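Local coordinates for CBS domain protein (Shewanella oneidensis, PDB 3LHH), which binds adenosine monophosphate through its paired CBS domains, the CBS-pair part of a longer CNNM/CorC-family membrane protein that probably also binds flavin adenine dinucleotide, at the adenosine monophosphate site. Numbering follows the deposited sequence.

The adenosine monophosphate site. Residues 49, 53-55, 74-79, 139, 154, 156-157. With AMP (adenosine monophosphate), chain B.
Extended backbone at Val55 and at Arg77, where strand 77-81 begins, turns main-chain groups toward the adenine of AMP, so that in this Bateman-type CBS pair the base edge is read by the main chain. Val55 N donates to AMP N1 at 3.0 Å, while the exocyclic amine N6 gives its hydrogens to Val55 O, on a lone pair, and to Arg77 O. Amine and N1 acceptor are thus read together, which would favour adenine. His75 lays its imidazole flat over one purine face, its plane turned only 2° from the six-membered ring. Chi1 (-54°, CG anti to the carbonyl carbon) brings the ring over the base, and chi2 (-48°) turns His75 ND1 in plane to phosphate oxygen AMP O1P, 2.9 Å away. Against the opposite face pack Val49 CG1, near N3, and the selenomethionine methyl Met139 CE, near N7; Val49 CG2 touches O2'. Ser76 N meets AMP O2P at 2.8 Å, and a water links O2P to N7 and Arg77 N. Asp157 OD2 takes the 2'-hydroxyl AMP O2' on its syn lone pair at 2.5 Å, whereas the 3'-hydroxyl AMP O3' reaches Asp157 OD1 from above the carboxylate plane, 2.6 Å away. Thr154 OG1 shares a hydrogen bond with O3' and accepts from Asp157 N. The nucleotide bridges the two CBS repeats: Val55 and Arg77 hold the base, loop residues His75 and Ser76 the phosphate, and the end of strand 149-154 with the first turn of helix 155-163 the ribose.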
loop_
_atom_site.group_PDB
_atom_site.type_symbol
_atom_site.label_atom_id
_atom_site.label_comp_id
_atom_site.label_asym_id
_atom_site.label_seq_id
_atom_site.Cartn_x
_atom_site.Cartn_y
_atom_site.Cartn_z
ATOM N N VAL A 49 -8.709 1.225 -4.081
ATOM C CA VAL A 49 -8.314 2.606 -3.823
ATOM C C VAL A 49 -7.583 3.111 -5.079
ATOM O O VAL A 49 -6.487 2.647 -5.372
ATOM C CB VAL A 49 -7.367 2.721 -2.615
ATOM C CG1 VAL A 49 -6.829 4.150 -2.487
ATOM C CG2 VAL A 49 -8.058 2.270 -1.315
ATOM N N ASP A 53 -5.975 8.474 -5.066
ATOM C CA ASP A 53 -6.297 8.515 -3.641
ATOM C C ASP A 53 -5.214 7.870 -2.775
ATOM O O ASP A 53 -5.331 7.876 -1.554
ATOM C CB ASP A 53 -7.641 7.822 -3.355
ATOM C CG ASP A 53 -8.843 8.570 -3.944
ATOM O OD1 ASP A 53 -8.653 9.618 -4.596
ATOM O OD2 ASP A 53 -9.988 8.104 -3.743
ATOM N N ILE A 54 -4.179 7.295 -3.394
ATOM C CA ILE A 54 -3.123 6.636 -2.628
ATOM C C ILE A 54 -2.219 7.614 -1.895
ATOM O O ILE A 54 -1.658 8.517 -2.503
ATOM C CB ILE A 54 -2.215 5.746 -3.504
ATOM C CG1 ILE A 54 -2.998 4.559 -4.076
ATOM C CG2 ILE A 54 -1.038 5.249 -2.686
ATOM C CD1 ILE A 54 -2.144 3.605 -4.898
ATOM N N VAL A 55 -2.056 7.418 -0.588
ATOM C CA VAL A 55 -1.148 8.247 0.198
ATOM C C VAL A 55 0.152 7.489 0.346
ATOM O O VAL A 55 0.146 6.371 0.852
ATOM C CB VAL A 55 -1.731 8.529 1.605
ATOM C CG1 VAL A 55 -0.740 9.298 2.447
ATOM C CG2 VAL A 55 -3.059 9.275 1.494
ATOM N N PRO A 74 -4.267 8.966 8.966
ATOM C CA PRO A 74 -4.623 7.886 9.903
ATOM C C PRO A 74 -4.104 6.494 9.469
ATOM O O PRO A 74 -4.107 5.579 10.286
ATOM C CB PRO A 74 -6.160 7.867 9.863
ATOM C CG PRO A 74 -6.556 8.684 8.623
ATOM C CD PRO A 74 -5.293 9.138 7.927
ATOM N N HIS A 75 -3.687 6.328 8.217
ATOM C CA HIS A 75 -3.354 4.982 7.695
ATOM C C HIS A 75 -2.247 4.229 8.423
ATOM O O HIS A 75 -1.254 4.814 8.812
ATOM C CB HIS A 75 -3.023 5.039 6.206
ATOM C CG HIS A 75 -4.095 5.685 5.393
ATOM N ND1 HIS A 75 -5.427 5.344 5.525
ATOM C CD2 HIS A 75 -4.041 6.652 4.446
ATOM C CE1 HIS A 75 -6.145 6.072 4.687
ATOM N NE2 HIS A 75 -5.328 6.872 4.020
ATOM N N SER A 76 -2.417 2.918 8.581
ATOM C CA SER A 76 -1.411 2.096 9.246
ATOM C C SER A 76 -0.228 1.748 8.358
ATOM O O SER A 76 0.875 1.505 8.850
ATOM C CB SER A 76 -2.036 0.772 9.755
ATOM O OG SER A 76 -3.098 1.037 10.642
ATOM N N ARG A 77 -0.463 1.665 7.055
ATOM C CA ARG A 77 0.594 1.272 6.129
ATOM C C ARG A 77 0.655 2.202 4.916
ATOM O O ARG A 77 -0.363 2.674 4.434
ATOM C CB ARG A 77 0.416 -0.190 5.676
ATOM C CG ARG A 77 0.105 -1.170 6.812
ATOM C CD ARG A 77 0.319 -2.633 6.408
ATOM N NE ARG A 77 1.715 -3.030 6.571
ATOM C CZ ARG A 77 2.299 -3.239 7.749
ATOM N NH1 ARG A 77 1.610 -3.093 8.878
ATOM N NH2 ARG A 77 3.577 -3.585 7.799
ATOM N N PHE A 78 1.866 2.456 4.431
ATOM C CA PHE A 78 2.057 3.358 3.294
ATOM C C PHE A 78 2.907 2.711 2.222
ATOM O O PHE A 78 4.004 2.248 2.512
ATOM C CB PHE A 78 2.743 4.638 3.758
ATOM C CG PHE A 78 1.911 5.445 4.715
ATOM C CD1 PHE A 78 1.090 6.449 4.247
ATOM C CD2 PHE A 78 1.933 5.182 6.078
ATOM C CE1 PHE A 78 0.310 7.219 5.137
ATOM C CE2 PHE A 78 1.151 5.933 6.966
ATOM C CZ PHE A 78 0.342 6.947 6.488
ATOM N N PRO A 79 2.403 2.695 0.976
ATOM C CA PRO A 79 3.232 2.353 -0.177
ATOM C C PRO A 79 4.397 3.325 -0.237
ATOM O O PRO A 79 4.238 4.503 0.096
ATOM C CB PRO A 79 2.296 2.588 -1.368
ATOM C CG PRO A 79 0.873 2.619 -0.749
ATOM C CD PRO A 79 1.077 3.204 0.587
HETATM N N MSE A 139 -2.108 -5.419 1.986
HETATM C CA MSE A 139 -2.229 -4.494 0.865
HETATM C C MSE A 139 -1.624 -5.096 -0.414
HETATM O O MSE A 139 -0.538 -5.661 -0.375
HETATM C CB MSE A 139 -1.482 -3.218 1.261
HETATM C CG MSE A 139 -1.395 -2.124 0.247
HETATM SE SE MSE A 139 -0.617 -0.521 1.108
HETATM C CE MSE A 139 -2.085 -0.039 2.298
ATOM N N THR A 154 -6.950 -3.325 -0.203
ATOM C CA THR A 154 -6.602 -3.788 1.132
ATOM C C THR A 154 -7.440 -5.001 1.570
ATOM O O THR A 154 -8.580 -5.187 1.153
ATOM C CB THR A 154 -6.753 -2.677 2.194
ATOM O OG1 THR A 154 -8.142 -2.370 2.370
ATOM C CG2 THR A 154 -6.000 -1.417 1.780
ATOM N N GLN A 156 -8.667 -5.323 4.465
ATOM C CA GLN A 156 -9.765 -4.679 5.182
ATOM C C GLN A 156 -10.933 -4.398 4.250
ATOM O O GLN A 156 -12.081 -4.717 4.548
ATOM C CB GLN A 156 -9.284 -3.368 5.808
ATOM C CG GLN A 156 -9.341 -3.327 7.330
ATOM C CD GLN A 156 -10.411 -2.380 7.868
ATOM O OE1 GLN A 156 -10.267 -1.154 7.809
ATOM N NE2 GLN A 156 -11.485 -2.952 8.409
ATOM N N ASP A 157 -10.632 -3.773 3.116
ATOM C CA ASP A 157 -11.670 -3.446 2.152
ATOM C C ASP A 157 -12.282 -4.696 1.558
ATOM O O ASP A 157 -13.468 -4.735 1.252
ATOM C CB ASP A 157 -11.111 -2.547 1.049
ATOM C CG ASP A 157 -10.902 -1.121 1.523
ATOM O OD1 ASP A 157 -11.398 -0.796 2.621
ATOM O OD2 ASP A 157 -10.245 -0.330 0.805
HETATM P P AMP B . -6.324 2.154 7.745
HETATM O O1P AMP B . -6.538 3.640 7.544
HETATM O O2P AMP B . -4.873 1.758 7.722
HETATM O O3P AMP B . -7.131 1.524 8.855
HETATM O "O5'" AMP B . -7.040 1.575 6.433
HETATM C "C5'" AMP B . -8.451 1.742 6.263
HETATM C "C4'" AMP B . -8.793 1.940 4.785
HETATM O "O4'" AMP B . -8.187 3.131 4.257
HETATM C "C3'" AMP B . -8.255 0.822 3.898
HETATM O "O3'" AMP B . -9.111 -0.335 3.871
HETATM C "C2'" AMP B . -8.156 1.511 2.554
HETATM O "O2'" AMP B . -9.495 1.652 2.075
HETATM C "C1'" AMP B . -7.691 2.907 2.924
HETATM N N9 AMP B . -6.205 3.043 2.974
HETATM C C8 AMP B . -5.374 2.402 3.821
HETATM N N7 AMP B . -4.083 2.764 3.637
HETATM C C5 AMP B . -4.075 3.663 2.635
HETATM C C6 AMP B . -3.037 4.460 1.949
HETATM N N6 AMP B . -1.722 4.357 2.284
HETATM N N1 AMP B . -3.449 5.301 0.982
HETATM C C2 AMP B . -4.754 5.418 0.643
HETATM N N3 AMP B . -5.747 4.720 1.228
HETATM C C4 AMP B . -5.468 3.841 2.211
HETATM O O HOH W 1 -2.917 1.242 5.768
#